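PDB 6VQ5: pheromome Binding Protein from Epiphyas postvittana, which probably binds odorants, pheromones among them, and serves as a soluble carrier of the insect PBP/GOBP family. Local coordinates for residues N35-D40 with C117-I122; L44-G49 with I104-M109; N72-A77 with K89-L94. One frame throughout, in Å; residues are numbered along the deposited sequence.

Contact 1. Residues N35-D40 with C117-I122; sequences NYWKED and CFRTNI
R119 meets W37 where helix 28-37 of this all-helical PBP/GOBP fold ends in a Schellman motif, with E39 at positive phi as its C-prime residue. The polar core is a side-on grip. R119 NE and NH2 both donate to the backbone oxygen W37 O, each at 2.7 Å, NH2 nearly along the C=O axis and NE tilted 30° from the carbonyl plane. A helix-end carbonyl is met by a positive charge, which would probably offset the partial negative charge there. E39 adds a longer-range attraction, its OE2 standing 4.6 Å from R119 NH1 without any N-H aimed at it. T120 OG1 lies 3.1 Å from E39 OE2 and is also hydrogen-bonded to Y41 OH.

Aromatic packing completes the hold. The bend at chi2 (62°) carries R119 CD over the W37 six-membered ring, 3.6 Å from its centroid, while the guanidinium carbon CZ makes a cation-pi contact with the five-membered ring at 4.6 Å. Y36, whose hydroxyl is hydrogen-bonded to A115 O, takes R119 CG over one face of its ring. The W37 side chain lies about 4 Å from a bound 2-(2-methoxyethoxy)ethanol, probably a crystallisation additive, and W37 CH2 touches I122 CD1 at 4.1 Å.

Contact 2. Residues L44-G49 with I104-M109; sequences LNRDVG and IEDQCM
R46 reaches obliquely across to D106, its guanidinium plane turned 49° from the carboxylate. With CG anti to the backbone N (chi1 -172°) and the chain extended as far as NE, the arginine leads away from the start of helix 46-58 and forms a salt bridge, NE to D106 OD2, modelled at 2.5 Å and nearly in the guanidinium plane. One face of that guanidinium is laid over C108: C108 CB sits 3.7 Å above the plane, over its centre, with SG, disulfide-bonded to C50, on the same face. M109 SD lies against the base of the arginine, 4.0 Å from R46 CB. Backbone to backbone, G49 CA approaches C108 O to 3.1 Å in a CA-H...O contact.

The second carboxylate oxygen turns back to the backbone of its own segment. D106 is the N-cap of helix 107-121, and OD1 accepts from M109 N at 3.1 Å, well above the carboxylate plane, and weakly from C108 N. An alanine here would probably leave R46 without its charge mate and the amide of M109 without its cap. One carboxylate thus serves an arginine and a helix N terminus together, two positive influences that would be expected to keep it ionised.

Contact 3. Residues N72-A77 with K89-L94; sequences NAEDLA and KLVAIL
L90 O accepts from L94 N at 2.9 Å, a bond that spans one helical turn and spaces the two leucines along the face of helix 84-100 turned to helix 70-79. Between them V91 faces the same neighbour, and the contact is a plain helix-helix packing within the helical bundle of the PBP/GOBP fold. The two short axes approach to 9.4 Å and cross steeply, in broadly opposed directions, with an angle of 132° between their N-to-C directions. No hydrogen bond joins the segments; the meeting is one of methyl and methylene groups.

Helix 70-79 offers two alanines one turn apart, A73 and A77, both pointing at the partner helix. V91 has the largest share of the contact. Its CG2 is anti to the carbonyl carbon, beside the backbone N, and this methyl comes up to the alanine side of the opposing helix, 3.5 Å from A73 CB. The same methyl lies against the backbone of the next residue, close to E74 N, and meets E74 CG at 3.6 Å, the glutamate chain crossing the valine at about a right angle. E74 therefore contributes its aliphatic stem to the interface.

L90 and L94 add to the contact at A77 and A73. They also pack on helix 107-121, where F118 touches both, and L90 further meets I122 and W127, so the pair of helices is joined to the rest of the bundle through them. L94 CD2 only grazes A73 CB at 4.5 Å. At the A77 end, L90 CD1 rests 4.0 Å from A77 CB.

Overall arrangement
Followed from the N terminus, the chain opens contact 1 at the end of helix 28-37, contact 2 at the start of helix 46-58 and contact 3 on helix 70-79. It closes them in reverse order: helix 84-100 completes contact 3, and helix 107-121 completes contact 2 with its first turn and contact 1 with its last. The three loops are thus nested, none crossing another. Contacts 2 and 3 lie on opposite sides of the chain's centre, about 21 Å apart between centres, and do not touch. Contact 1 meets both: Y36 packs on L44 of contact 2, and I122 on L90 and I93 of contact 3. Helix 107-121 so links helices 28-37 and 46-58, while helix 84-100 packs on its C-terminal end.

Contact 1. Residues N35-D40 with C117-I122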
ATOM      1  N   ASN A  35      -4.579  -2.986  11.440  1.00 62.58           N
ATOM      2  CA  ASN A  35      -4.004  -4.336  11.669  1.00 61.56           C
ATOM      3  C   ASN A  35      -2.833  -4.563  10.709  1.00 60.28           C
ATOM      4  O   ASN A  35      -1.733  -4.886  11.170  1.00 62.15           O
ATOM      5  CB  ASN A  35      -5.099  -5.396  11.580  1.00 60.24           C
ATOM      6  CG  ASN A  35      -5.957  -5.400  12.826  1.00 58.76           C
ATOM      7  OD1 ASN A  35      -5.565  -4.863  13.859  1.00 61.39           O
ATOM      8  ND2 ASN A  35      -7.126  -5.989  12.738  1.00 56.64           N
ATOM      9  N   TYR A  36      -3.066  -4.374   9.425  1.00 59.82           N
ATOM     10  CA  TYR A  36      -2.005  -4.288   8.394  1.00 60.00           C
ATOM     11  C   TYR A  36      -0.804  -3.505   8.937  1.00 59.50           C
ATOM     12  O   TYR A  36       0.339  -3.960   8.809  1.00 58.47           O
ATOM     13  CB  TYR A  36      -2.528  -3.568   7.153  1.00 60.20           C
ATOM     14  CG  TYR A  36      -1.437  -3.150   6.204  1.00 61.68           C
ATOM     15  CD1 TYR A  36      -0.676  -4.098   5.545  1.00 60.55           C
ATOM     16  CD2 TYR A  36      -1.157  -1.815   5.966  1.00 62.38           C
ATOM     17  CE1 TYR A  36       0.312  -3.727   4.650  1.00 61.98           C
ATOM     18  CE2 TYR A  36      -0.170  -1.431   5.070  1.00 62.64           C
ATOM     19  CZ  TYR A  36       0.575  -2.390   4.417  1.00 62.81           C
ATOM     20  OH  TYR A  36       1.566  -2.035   3.547  1.00 64.24           O
ATOM     21  N   TRP A  37      -1.039  -2.315   9.485  1.00 59.80           N
ATOM     22  CA  TRP A  37       0.086  -1.422   9.836  1.00 61.22           C
ATOM     23  C   TRP A  37       0.807  -1.993  11.063  1.00 63.27           C
ATOM     24  O   TRP A  37       2.049  -1.797  11.188  1.00 62.60           O
ATOM     25  CB  TRP A  37      -0.338   0.034  10.026  1.00 62.11           C
ATOM     26  CG  TRP A  37       0.879   0.879   9.874  1.00 65.44           C
ATOM     27  CD1 TRP A  37       1.607   1.463  10.866  1.00 68.67           C
ATOM     28  CD2 TRP A  37       1.638   1.054   8.666  1.00 67.26           C
ATOM     29  NE1 TRP A  37       2.737   2.036  10.346  1.00 71.38           N
ATOM     30  CE2 TRP A  37       2.781   1.807   8.997  1.00 69.77           C
ATOM     31  CE3 TRP A  37       1.451   0.680   7.329  1.00 67.63           C
ATOM     32  CZ2 TRP A  37       3.721   2.195   8.042  1.00 72.27           C
ATOM     33  CZ3 TRP A  37       2.377   1.072   6.379  1.00 68.76           C
ATOM     34  CH2 TRP A  37       3.499   1.819   6.735  1.00 70.94           C
ATOM     35  N   LYS A  38       0.078  -2.687  11.944  1.00 62.16           N
ATOM     36  CA  LYS A  38       0.718  -3.272  13.140  1.00 63.99           C
ATOM     37  C   LYS A  38       1.225  -4.682  12.816  1.00 63.75           C
ATOM     38  O   LYS A  38       1.696  -5.350  13.721  1.00 65.67           O
ATOM     39  CB  LYS A  38      -0.187  -3.091  14.360  1.00 64.58           C
ATOM     40  CG  LYS A  38      -1.165  -4.194  14.651  1.00 63.92           C
ATOM     41  CD  LYS A  38      -1.893  -3.953  15.950  1.00 64.97           C
ATOM     42  CE  LYS A  38      -3.064  -4.899  16.062  1.00 64.49           C
ATOM     43  NZ  LYS A  38      -3.734  -4.740  17.357  1.00 67.48           N
ATOM     44  N   GLU A  39       1.143  -5.097  11.560  1.00 64.92           N
ATOM     45  CA  GLU A  39       1.771  -6.324  11.011  1.00 66.09           C
ATOM     46  C   GLU A  39       0.997  -7.579  11.437  1.00 67.12           C
ATOM     47  O   GLU A  39       1.629  -8.656  11.445  1.00 70.05           O
ATOM     48  CB  GLU A  39       3.243  -6.369  11.423  1.00 68.67           C
ATOM     49  CG  GLU A  39       4.179  -6.643  10.251  1.00 70.14           C
ATOM     50  CD  GLU A  39       5.658  -6.654  10.585  1.00 72.62           C
ATOM     51  OE1 GLU A  39       5.987  -6.510  11.779  1.00 74.49           O
ATOM     52  OE2 GLU A  39       6.475  -6.824   9.661  1.00 75.05           O
ATOM     53  N   ASP A  40      -0.295  -7.466  11.777  1.00 67.69           N
ATOM     54  CA  ASP A  40      -1.229  -8.625  11.870  1.00 69.22           C
ATOM     55  C   ASP A  40      -1.966  -8.721  10.533  1.00 66.58           C
ATOM     56  O   ASP A  40      -2.889  -7.922  10.294  1.00 66.36           O
ATOM     57  CB  ASP A  40      -2.242  -8.577  13.025  1.00 72.58           C
ATOM     58  CG  ASP A  40      -3.270  -9.730  12.973  1.00 81.15           C
ATOM     59  OD1 ASP A  40      -2.897 -10.863  12.505  1.00 83.35           O
ATOM     60  OD2 ASP A  40      -4.473  -9.513  13.372  1.00 85.99           O
ATOM     61  N   CYS A 117       4.358  -7.478   1.821  1.00 66.75           N
ATOM     62  CA  CYS A 117       5.797  -7.554   1.497  1.00 67.64           C
ATOM     63  C   CYS A 117       6.455  -6.215   1.844  1.00 68.51           C
ATOM     64  O   CYS A 117       7.471  -6.209   2.557  1.00 69.95           O
ATOM     65  CB  CYS A 117       5.977  -7.903   0.027  1.00 69.06           C
ATOM     66  SG  CYS A 117       7.704  -7.854  -0.501  1.00 71.55           S
ATOM     67  N   PHE A 118       5.874  -5.115   1.372  1.00 69.40           N
ATOM     68  CA  PHE A 118       6.362  -3.735   1.619  1.00 71.14           C
ATOM     69  C   PHE A 118       6.439  -3.471   3.130  1.00 70.52           C
ATOM     70  O   PHE A 118       7.524  -3.191   3.650  1.00 70.54           O
ATOM     71  CB  PHE A 118       5.458  -2.709   0.932  1.00 70.42           C
ATOM     72  CG  PHE A 118       5.829  -1.290   1.245  1.00 70.97           C
ATOM     73  CD1 PHE A 118       6.963  -0.726   0.686  1.00 74.43           C
ATOM     74  CD2 PHE A 118       5.063  -0.532   2.121  1.00 70.87           C
ATOM     75  CE1 PHE A 118       7.310   0.587   0.979  1.00 77.95           C
ATOM     76  CE2 PHE A 118       5.419   0.773   2.434  1.00 73.68           C
ATOM     77  CZ  PHE A 118       6.535   1.336   1.850  1.00 77.21           C
ATOM     78  N   ARG A 119       5.298  -3.544   3.819  1.00 69.37           N
ATOM     79  CA  ARG A 119       5.194  -3.191   5.258  1.00 67.84           C
ATOM     80  C   ARG A 119       6.208  -4.021   6.052  1.00 68.29           C
ATOM     81  O   ARG A 119       6.865  -3.450   6.931  1.00 71.22           O
ATOM     82  CB  ARG A 119       3.767  -3.414   5.754  1.00 65.25           C
ATOM     83  CG  ARG A 119       3.604  -3.305   7.260  1.00 64.90           C
ATOM     84  CD  ARG A 119       3.969  -1.925   7.739  1.00 67.26           C
ATOM     85  NE  ARG A 119       3.923  -1.839   9.191  1.00 69.67           N
ATOM     86  CZ  ARG A 119       4.967  -1.983  10.009  1.00 70.13           C
ATOM     87  NH1 ARG A 119       6.175  -2.251   9.542  1.00 71.48           N
ATOM     88  NH2 ARG A 119       4.782  -1.886  11.310  1.00 70.22           N
ATOM     89  N   THR A 120       6.341  -5.307   5.751  1.00 67.03           N
ATOM     90  CA  THR A 120       7.221  -6.225   6.511  1.00 71.29           C
ATOM     91  C   THR A 120       8.698  -5.877   6.245  1.00 75.36           C
ATOM     92  O   THR A 120       9.467  -5.925   7.219  1.00 79.08           O
ATOM     93  CB  THR A 120       6.837  -7.695   6.272  1.00 70.87           C
ATOM     94  OG1 THR A 120       5.607  -7.952   6.952  1.00 67.18           O
ATOM     95  CG2 THR A 120       7.869  -8.679   6.772  1.00 71.23           C
ATOM     96  N   ASN A 121       9.087  -5.505   5.019  1.00 76.35           N
ATOM     97  CA  ASN A 121      10.517  -5.306   4.643  1.00 80.34           C
ATOM     98  C   ASN A 121      11.000  -3.867   4.909  1.00 82.91           C
ATOM     99  O   ASN A 121      12.210  -3.615   4.727  1.00 86.66           O
ATOM    100  CB  ASN A 121      10.784  -5.697   3.189  1.00 81.84           C
ATOM    101  CG  ASN A 121      10.854  -7.198   2.970  1.00 84.06           C
ATOM    102  OD1 ASN A 121      10.844  -7.999   3.907  1.00 85.96           O
ATOM    103  ND2 ASN A 121      10.952  -7.605   1.717  1.00 86.79           N
ATOM    104  N   ILE A 122      10.131  -2.945   5.327  1.00 81.96           N
ATOM    105  CA  ILE A 122      10.547  -1.545   5.639  1.00 86.16           C
ATOM    106  C   ILE A 122      10.856  -1.432   7.133  1.00 91.14           C
ATOM    107  O   ILE A 122      10.964  -0.293   7.622  1.00 94.13           O
ATOM    108  CB  ILE A 122       9.509  -0.497   5.174  1.00 84.21           C
ATOM    109  CG1 ILE A 122       8.174  -0.610   5.909  1.00 82.11           C
ATOM    110  CG2 ILE A 122       9.338  -0.549   3.669  1.00 82.73           C
ATOM    111  CD1 ILE A 122       7.371   0.676   5.903  1.00 81.88           C
TER

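Contact 2. Residues L44-G49 with I104-M109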
ATOM      1  N   LEU A  44      -6.747 -10.183   6.925  1.00 61.20           N
ATOM      2  CA  LEU A  44      -6.871  -9.317   5.727  1.00 62.21           C
ATOM      3  C   LEU A  44      -7.419 -10.160   4.560  1.00 64.60           C
ATOM      4  O   LEU A  44      -6.831 -11.191   4.251  1.00 65.69           O
ATOM      5  CB  LEU A  44      -5.512  -8.698   5.398  1.00 60.23           C
ATOM      6  CG  LEU A  44      -4.865  -7.878   6.509  1.00 58.97           C
ATOM      7  CD1 LEU A  44      -3.491  -7.396   6.075  1.00 59.56           C
ATOM      8  CD2 LEU A  44      -5.723  -6.697   6.925  1.00 56.88           C
ATOM      9  N   ASN A  45      -8.515  -9.728   3.936  1.00 66.88           N
ATOM     10  CA  ASN A  45      -9.177 -10.463   2.825  1.00 69.86           C
ATOM     11  C   ASN A  45      -8.942  -9.690   1.524  1.00 70.11           C
ATOM     12  O   ASN A  45      -8.314  -8.626   1.566  1.00 69.20           O
ATOM     13  CB  ASN A  45     -10.663 -10.719   3.103  1.00 71.92           C
ATOM     14  CG  ASN A  45     -11.476  -9.448   3.280  1.00 73.58           C
ATOM     15  OD1 ASN A  45     -11.028  -8.336   2.963  1.00 73.78           O
ATOM     16  ND2 ASN A  45     -12.673  -9.605   3.820  1.00 73.14           N
ATOM     17  N   ARG A  46      -9.409 -10.244   0.411  1.00 72.38           N
ATOM     18  CA  ARG A  46      -9.242  -9.686  -0.951  1.00 73.68           C
ATOM     19  C   ARG A  46      -9.676  -8.210  -0.970  1.00 73.58           C
ATOM     20  O   ARG A  46      -8.965  -7.385  -1.573  1.00 74.55           O
ATOM     21  CB  ARG A  46     -10.053 -10.542  -1.922  1.00 75.46           C
ATOM     22  CG  ARG A  46      -9.810 -10.191  -3.376  1.00 78.72           C
ATOM     23  CD  ARG A  46     -10.620 -11.058  -4.306  1.00 82.78           C
ATOM     24  NE  ARG A  46     -10.436 -10.612  -5.675  1.00 85.55           N
ATOM     25  CZ  ARG A  46     -11.071  -9.598  -6.244  1.00 86.74           C
ATOM     26  NH1 ARG A  46     -11.956  -8.890  -5.570  1.00 85.40           N
ATOM     27  NH2 ARG A  46     -10.813  -9.289  -7.500  1.00 90.39           N
ATOM     28  N   ASP A  47     -10.798  -7.885  -0.332  1.00 72.70           N
ATOM     29  CA  ASP A  47     -11.378  -6.516  -0.360  1.00 73.19           C
ATOM     30  C   ASP A  47     -10.350  -5.504   0.149  1.00 70.49           C
ATOM     31  O   ASP A  47     -10.365  -4.378  -0.350  1.00 71.53           O
ATOM     32  CB  ASP A  47     -12.677  -6.424   0.446  1.00 75.64           C
ATOM     33  CG  ASP A  47     -13.850  -7.167  -0.176  1.00 79.40           C
ATOM     34  OD1 ASP A  47     -13.831  -7.369  -1.421  1.00 81.77           O
ATOM     35  OD2 ASP A  47     -14.764  -7.540   0.591  1.00 79.79           O
ATOM     36  N   VAL A  48      -9.498  -5.872   1.112  1.00 68.64           N
ATOM     37  CA  VAL A  48      -8.437  -4.954   1.620  1.00 65.78           C
ATOM     38  C   VAL A  48      -7.492  -4.672   0.453  1.00 66.37           C
ATOM     39  O   VAL A  48      -7.026  -3.515   0.318  1.00 67.59           O
ATOM     40  CB  VAL A  48      -7.690  -5.513   2.846  1.00 64.57           C
ATOM     41  CG1 VAL A  48      -6.564  -4.588   3.308  1.00 62.82           C
ATOM     42  CG2 VAL A  48      -8.642  -5.792   3.993  1.00 64.82           C
ATOM     43  N   GLY A  49      -7.225  -5.688  -0.360  1.00 66.12           N
ATOM     44  CA  GLY A  49      -6.475  -5.533  -1.622  1.00 68.40           C
ATOM     45  C   GLY A  49      -7.157  -4.552  -2.556  1.00 69.86           C
ATOM     46  O   GLY A  49      -6.475  -3.658  -3.052  1.00 73.37           O
ATOM     47  N   ILE A 104       0.987 -12.389  -9.965  1.00 97.33           N
ATOM     48  CA  ILE A 104      -0.353 -12.645  -9.351  1.00 97.89           C
ATOM     49  C   ILE A 104      -1.434 -12.124 -10.307  1.00102.17           C
ATOM     50  O   ILE A 104      -1.427 -10.912 -10.613  1.00101.20           O
ATOM     51  CB  ILE A 104      -0.489 -12.059  -7.932  1.00 91.79           C
ATOM     52  CG1 ILE A 104       0.588 -12.617  -6.999  1.00 90.24           C
ATOM     53  CG2 ILE A 104      -1.885 -12.308  -7.386  1.00 89.58           C
ATOM     54  CD1 ILE A 104       0.291 -12.434  -5.521  1.00 86.55           C
ATOM     55  N   GLU A 105      -2.302 -13.033 -10.765  1.00107.89           N
ATOM     56  CA  GLU A 105      -3.451 -12.760 -11.672  1.00113.59           C
ATOM     57  C   GLU A 105      -4.300 -11.621 -11.095  1.00108.02           C
ATOM     58  O   GLU A 105      -4.280 -10.507 -11.647  1.00106.42           O
ATOM     59  CB  GLU A 105      -4.274 -14.044 -11.877  1.00121.77           C
ATOM     60  CG  GLU A 105      -4.796 -14.715 -10.591  1.00121.02           C
ATOM     61  CD  GLU A 105      -5.400 -16.113 -10.723  1.00127.21           C
ATOM     62  OE1 GLU A 105      -5.271 -16.758 -11.816  1.00128.79           O
ATOM     63  OE2 GLU A 105      -6.016 -16.558  -9.719  1.00126.99           O
ATOM     64  N   ASP A 106      -4.968 -11.895  -9.977  1.00103.35           N
ATOM     65  CA  ASP A 106      -5.978 -11.024  -9.335  1.00100.18           C
ATOM     66  C   ASP A 106      -5.261  -9.769  -8.833  1.00 96.70           C
ATOM     67  O   ASP A 106      -4.426  -9.897  -7.932  1.00 95.20           O
ATOM     68  CB  ASP A 106      -6.666 -11.819  -8.224  1.00 97.77           C
ATOM     69  CG  ASP A 106      -7.590 -11.002  -7.359  1.00 96.10           C
ATOM     70  OD1 ASP A 106      -7.453  -9.763  -7.353  1.00 96.23           O
ATOM     71  OD2 ASP A 106      -8.427 -11.621  -6.694  1.00 98.80           O
ATOM     72  N   GLN A 107      -5.572  -8.599  -9.389  1.00 99.13           N
ATOM     73  CA  GLN A 107      -4.834  -7.336  -9.097  1.00 98.07           C
ATOM     74  C   GLN A 107      -5.151  -6.858  -7.679  1.00 90.22           C
ATOM     75  O   GLN A 107      -4.338  -6.086  -7.140  1.00 87.34           O
ATOM     76  CB  GLN A 107      -5.159  -6.243 -10.119  1.00105.66           C
ATOM     77  CG  GLN A 107      -4.570  -6.487 -11.504  1.00113.85           C
ATOM     78  CD  GLN A 107      -5.041  -5.413 -12.460  1.00123.63           C
ATOM     79  OE1 GLN A 107      -5.409  -4.309 -12.043  1.00126.72           O
ATOM     80  NE2 GLN A 107      -5.041  -5.718 -13.754  1.00130.11           N
ATOM     81  N   CYS A 108      -6.282  -7.290  -7.106  1.00 86.52           N
ATOM     82  CA  CYS A 108      -6.662  -7.044  -5.689  1.00 81.96           C
ATOM     83  C   CYS A 108      -5.728  -7.842  -4.757  1.00 80.04           C
ATOM     84  O   CYS A 108      -5.149  -7.241  -3.820  1.00 76.39           O
ATOM     85  CB  CYS A 108      -8.129  -7.386  -5.432  1.00 80.92           C
ATOM     86  SG  CYS A 108      -9.301  -6.158  -6.073  1.00 80.17           S
ATOM     87  N   MET A 109      -5.556  -9.144  -5.020  1.00 81.03           N
ATOM     88  CA  MET A 109      -4.657 -10.037  -4.246  1.00 78.54           C
ATOM     89  C   MET A 109      -3.210  -9.591  -4.445  1.00 76.38           C
ATOM     90  O   MET A 109      -2.474  -9.544  -3.440  1.00 72.29           O
ATOM     91  CB  MET A 109      -4.833 -11.502  -4.649  1.00 83.00           C
ATOM     92  CG  MET A 109      -6.170 -12.096  -4.167  1.00 86.06           C
ATOM     93  SD  MET A 109      -6.389 -12.075  -2.332  1.00 85.93           S
ATOM     94  CE  MET A 109      -5.003 -13.102  -1.845  1.00 85.29           C
TER

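Contact 3. Residues N72-A77 with K89-L94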
ATOM      1  N   ASN A  72       6.153   9.051  -8.575  1.00123.65           N
ATOM      2  CA  ASN A  72       5.009   9.425  -7.700  1.00121.04           C
ATOM      3  C   ASN A  72       5.116   8.687  -6.358  1.00116.09           C
ATOM      4  O   ASN A  72       4.607   9.225  -5.363  1.00114.98           O
ATOM      5  CB  ASN A  72       3.658   9.157  -8.368  1.00120.65           C
ATOM      6  CG  ASN A  72       3.390  10.052  -9.562  1.00126.40           C
ATOM      7  OD1 ASN A  72       4.128  10.999  -9.825  1.00131.21           O
ATOM      8  ND2 ASN A  72       2.332   9.755 -10.298  1.00126.05           N
ATOM      9  N   ALA A  73       5.740   7.503  -6.328  1.00112.80           N
ATOM     10  CA  ALA A  73       6.024   6.741  -5.088  1.00108.00           C
ATOM     11  C   ALA A  73       6.973   7.560  -4.205  1.00109.39           C
ATOM     12  O   ALA A  73       6.612   7.837  -3.046  1.00107.23           O
ATOM     13  CB  ALA A  73       6.598   5.384  -5.414  1.00106.04           C
ATOM     14  N   GLU A  74       8.127   7.957  -4.751  1.00112.60           N
ATOM     15  CA  GLU A  74       9.115   8.827  -4.060  1.00116.22           C
ATOM     16  C   GLU A  74       8.425  10.107  -3.564  1.00119.62           C
ATOM     17  O   GLU A  74       8.736  10.530  -2.431  1.00121.51           O
ATOM     18  CB  GLU A  74      10.298   9.152  -4.978  1.00120.48           C
ATOM     19  CG  GLU A  74      11.295   8.014  -5.119  1.00118.64           C
ATOM     20  CD  GLU A  74      12.678   8.408  -5.614  1.00122.48           C
ATOM     21  OE1 GLU A  74      12.800   9.408  -6.336  1.00126.91           O
ATOM     22  OE2 GLU A  74      13.636   7.716  -5.262  1.00122.63           O
ATOM     23  N   ASP A  75       7.522  10.690  -4.360  1.00122.30           N
ATOM     24  CA  ASP A  75       6.798  11.938  -3.999  1.00126.51           C
ATOM     25  C   ASP A  75       5.941  11.686  -2.753  1.00123.16           C
ATOM     26  O   ASP A  75       6.105  12.448  -1.785  1.00123.67           O
ATOM     27  CB  ASP A  75       5.951  12.466  -5.160  1.00130.68           C
ATOM     28  CG  ASP A  75       6.726  13.253  -6.192  1.00138.07           C
ATOM     29  OD1 ASP A  75       7.955  13.376  -6.028  1.00142.25           O
ATOM     30  OD2 ASP A  75       6.089  13.741  -7.147  1.00143.16           O
ATOM     31  N   LEU A  76       5.079  10.659  -2.786  1.00120.71           N
ATOM     32  CA  LEU A  76       4.193  10.244  -1.659  1.00119.53           C
ATOM     33  C   LEU A  76       5.013  10.031  -0.384  1.00117.39           C
ATOM     34  O   LEU A  76       4.499  10.360   0.703  1.00118.52           O
ATOM     35  CB  LEU A  76       3.479   8.934  -2.006  1.00118.07           C
ATOM     36  CG  LEU A  76       2.303   9.038  -2.974  1.00122.29           C
ATOM     37  CD1 LEU A  76       1.962   7.670  -3.558  1.00121.52           C
ATOM     38  CD2 LEU A  76       1.089   9.649  -2.292  1.00122.16           C
ATOM     39  N   ALA A  77       6.201   9.436  -0.512  1.00114.90           N
ATOM     40  CA  ALA A  77       7.068   9.059   0.624  1.00113.31           C
ATOM     41  C   ALA A  77       7.588  10.335   1.291  1.00116.51           C
ATOM     42  O   ALA A  77       7.449  10.466   2.521  1.00113.86           O
ATOM     43  CB  ALA A  77       8.183   8.168   0.145  1.00113.49           C
ATOM     44  N   LYS A  89      14.987   4.350  -0.460  1.00105.84           N
ATOM     45  CA  LYS A  89      15.036   2.984   0.136  1.00103.54           C
ATOM     46  C   LYS A  89      13.636   2.362   0.088  1.00 99.02           C
ATOM     47  O   LYS A  89      13.530   1.193  -0.322  1.00 95.82           O
ATOM     48  CB  LYS A  89      15.522   2.982   1.589  1.00104.92           C
ATOM     49  CG  LYS A  89      16.935   3.495   1.850  1.00110.55           C
ATOM     50  CD  LYS A  89      18.032   2.887   0.982  1.00114.32           C
ATOM     51  CE  LYS A  89      18.393   3.772  -0.202  1.00120.14           C
ATOM     52  NZ  LYS A  89      18.949   3.011  -1.348  1.00121.68           N
ATOM     53  N   LEU A  90      12.611   3.119   0.499  1.00 97.61           N
ATOM     54  CA  LEU A  90      11.183   2.691   0.509  1.00 93.27           C
ATOM     55  C   LEU A  90      10.756   2.217  -0.883  1.00 92.26           C
ATOM     56  O   LEU A  90      10.190   1.114  -0.980  1.00 89.36           O
ATOM     57  CB  LEU A  90      10.294   3.855   0.956  1.00 93.28           C
ATOM     58  CG  LEU A  90      10.270   4.145   2.452  1.00 92.87           C
ATOM     59  CD1 LEU A  90       9.353   5.316   2.765  1.00 94.33           C
ATOM     60  CD2 LEU A  90       9.849   2.920   3.236  1.00 90.37           C
ATOM     61  N   VAL A  91      10.982   3.032  -1.912  1.00 94.54           N
ATOM     62  CA  VAL A  91      10.534   2.733  -3.305  1.00 96.32           C
ATOM     63  C   VAL A  91      11.355   1.545  -3.825  1.00 95.60           C
ATOM     64  O   VAL A  91      10.779   0.705  -4.549  1.00 94.55           O
ATOM     65  CB  VAL A  91      10.629   3.979  -4.215  1.00101.63           C
ATOM     66  CG1 VAL A  91      10.423   3.648  -5.688  1.00104.00           C
ATOM     67  CG2 VAL A  91       9.663   5.074  -3.777  1.00101.38           C
ATOM     68  N   ALA A  92      12.635   1.450  -3.449  1.00 95.90           N
ATOM     69  CA  ALA A  92      13.490   0.290  -3.790  1.00 95.80           C
ATOM     70  C   ALA A  92      12.833  -0.986  -3.247  1.00 91.98           C
ATOM     71  O   ALA A  92      12.650  -1.934  -4.032  1.00 93.37           O
ATOM     72  CB  ALA A  92      14.885   0.472  -3.255  1.00 97.65           C
ATOM     73  N   ILE A  93      12.456  -0.986  -1.965  1.00 87.68           N
ATOM     74  CA  ILE A  93      11.779  -2.135  -1.294  1.00 84.58           C
ATOM     75  C   ILE A  93      10.437  -2.406  -1.989  1.00 83.70           C
ATOM     76  O   ILE A  93      10.121  -3.594  -2.204  1.00 84.61           O
ATOM     77  CB  ILE A  93      11.643  -1.902   0.228  1.00 81.62           C
ATOM     78  CG1 ILE A  93      12.924  -2.308   0.967  1.00 82.56           C
ATOM     79  CG2 ILE A  93      10.430  -2.624   0.802  1.00 77.58           C
ATOM     80  CD1 ILE A  93      13.262  -1.419   2.138  1.00 83.49           C
ATOM     81  N   LEU A  94       9.674  -1.369  -2.332  1.00 84.09           N
ATOM     82  CA  LEU A  94       8.339  -1.524  -2.975  1.00 83.74           C
ATOM     83  C   LEU A  94       8.517  -2.175  -4.350  1.00 87.05           C
ATOM     84  O   LEU A  94       7.705  -3.059  -4.683  1.00 87.17           O
ATOM     85  CB  LEU A  94       7.651  -0.158  -3.082  1.00 84.96           C
ATOM     86  CG  LEU A  94       6.276  -0.153  -3.754  1.00 83.21           C
ATOM     87  CD1 LEU A  94       5.284  -0.997  -2.969  1.00 79.26           C
ATOM     88  CD2 LEU A  94       5.765   1.263  -3.927  1.00 84.12           C
TER